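PDB 6RB7: putative N-acetylneuraminate lyase from [Ruminococcus] gnavus ATCC 29149, which belongs to the dihydrodipicolinate synthetase family, each chain folding as a beta/alpha barrel, four of which make up the assembly. Local coordinates for residues Q87-R92 against T118-E123. Sequence-based numbering, arbitrary orientation.
Sequences QSVEDR and TKDSQE
Val-89 meets two acidic side chains one helical turn apart, and its branched end is divided between them. Val-89 CG2 lies 3.6 Å from Asp-120 CB, the closest approach between the two segments, and 3.7 Å from Asp-120 CG, with both carboxylate oxygens slightly farther off. On the other branch, Val-89 CG1 is 3.8 Å from Glu-123 CD. The torsions account for the division: Val-89 holds CG1 opposite its backbone N (chi1 166°), leaving CG2 beside that N, while Glu-123 runs out fully extended. Leu-124, next on helix 118-130, also touches Val-89. Only 134 Å² is buried between the segments, and each of the three touching residues remains partly exposed. The contact joins the first turns of helices 89-103 and 118-130, consecutive outer helices of the beta/alpha barrel, with strand 108-112 between them in sequence. Helix 89-103 starts with a capping box: Asp-91 N donates to Ser-88 OG (3.0 Å, 165°), and Ser-88 N returns a bond of 3.0 Å to Asp-91 OD2, which it meets from 42° above the carboxylate plane. Arg-307 forms a salt bridge to the same oxygen. By contrast, the edge toward Glu-90 is loose. Glu-90 is exposed and its OE1 remains 6.6 Å from Glu-123 OE2, a like-charge pair whose repulsion is probably eased by the salt bridge from Lys-93 to Glu-123.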
# COMPACT_ATOMS: atom_id res chain seq x y z
N GLN A 87 5.53 21.43 16.86
CA GLN A 87 5.69 22.83 17.32
C GLN A 87 4.34 23.50 17.41
O GLN A 87 3.43 23.12 16.66
CB GLN A 87 6.66 23.59 16.43
CG GLN A 87 8.08 23.14 16.74
CD GLN A 87 9.12 23.77 15.86
OE1 GLN A 87 8.79 24.60 15.01
NE2 GLN A 87 10.37 23.39 16.07
N SER A 88 4.22 24.44 18.33
CA SER A 88 3.06 25.33 18.44
C SER A 88 3.15 26.44 17.39
O SER A 88 4.24 26.70 16.82
CB SER A 88 2.98 25.89 19.84
OG SER A 88 4.05 26.77 20.07
N VAL A 89 2.04 27.13 17.20
CA VAL A 89 2.03 28.36 16.38
C VAL A 89 3.06 29.33 16.94
O VAL A 89 3.84 29.90 16.17
CB VAL A 89 0.61 28.94 16.31
CG1 VAL A 89 0.62 30.34 15.78
CG2 VAL A 89 -0.31 28.02 15.49
N GLU A 90 3.07 29.54 18.25
CA GLU A 90 4.03 30.50 18.87
C GLU A 90 5.47 30.07 18.60
O GLU A 90 6.27 30.92 18.22
CB GLU A 90 3.72 30.63 20.36
CG GLU A 90 4.68 31.54 21.08
CD GLU A 90 4.42 33.03 20.90
OE1 GLU A 90 3.54 33.44 20.07
OE2 GLU A 90 5.08 33.81 21.65
N ASP A 91 5.79 28.77 18.74
CA ASP A 91 7.15 28.25 18.44
C ASP A 91 7.53 28.66 17.01
O ASP A 91 8.66 29.13 16.76
CB ASP A 91 7.17 26.73 18.55
CG ASP A 91 7.08 26.12 19.94
OD1 ASP A 91 7.41 26.85 20.93
OD2 ASP A 91 6.67 24.91 20.02
N ARG A 92 6.62 28.41 16.06
CA ARG A 92 6.92 28.61 14.63
C ARG A 92 7.07 30.11 14.33
O ARG A 92 7.90 30.48 13.45
CB ARG A 92 5.86 27.92 13.78
CG ARG A 92 6.02 26.41 13.90
CD ARG A 92 4.85 25.64 13.31
NE ARG A 92 4.78 25.69 11.87
CZ ARG A 92 3.97 24.92 11.14
NH1 ARG A 92 3.15 24.08 11.75
NH2 ARG A 92 4.01 25.01 9.81
N THR A 118 -7.01 24.55 9.81
CA THR A 118 -6.89 25.66 8.84
C THR A 118 -6.61 26.97 9.57
O THR A 118 -5.78 27.74 9.10
CB THR A 118 -8.15 25.74 7.98
OG1 THR A 118 -8.36 24.47 7.36
CG2 THR A 118 -8.08 26.84 6.96
N LYS A 119 -7.24 27.22 10.71
CA LYS A 119 -7.10 28.58 11.32
C LYS A 119 -5.67 28.82 11.81
O LYS A 119 -5.17 29.95 11.62
CB LYS A 119 -8.11 28.79 12.44
CG LYS A 119 -8.00 27.88 13.63
CD LYS A 119 -8.95 28.39 14.75
CE LYS A 119 -8.92 27.50 15.95
NZ LYS A 119 -9.77 28.08 17.02
N ASP A 120 -4.99 27.81 12.34
CA ASP A 120 -3.58 27.95 12.78
C ASP A 120 -2.73 28.20 11.54
O ASP A 120 -1.79 29.00 11.57
CB ASP A 120 -3.07 26.72 13.49
CG ASP A 120 -3.57 26.48 14.90
OD1 ASP A 120 -4.28 27.39 15.46
OD2 ASP A 120 -3.21 25.41 15.44
N SER A 121 -3.02 27.50 10.45
CA SER A 121 -2.28 27.68 9.17
C SER A 121 -2.45 29.12 8.65
O SER A 121 -1.49 29.72 8.14
CB SER A 121 -2.77 26.68 8.15
OG SER A 121 -2.71 25.33 8.65
N GLN A 122 -3.68 29.65 8.68
CA GLN A 122 -3.95 31.03 8.24
C GLN A 122 -3.21 32.01 9.15
O GLN A 122 -2.65 33.02 8.63
CB GLN A 122 -5.46 31.28 8.30
CG GLN A 122 -6.27 30.55 7.22
CD GLN A 122 -7.74 30.68 7.50
OE1 GLN A 122 -8.21 30.30 8.57
NE2 GLN A 122 -8.50 31.17 6.51
N GLU A 123 -3.14 31.74 10.44
CA GLU A 123 -2.43 32.64 11.40
C GLU A 123 -0.95 32.68 11.03
O GLU A 123 -0.35 33.79 10.95
CB GLU A 123 -2.68 32.18 12.83
CG GLU A 123 -1.95 32.97 13.86
CD GLU A 123 -2.32 32.67 15.32
OE1 GLU A 123 -3.04 31.65 15.59
OE2 GLU A 123 -1.84 33.43 16.22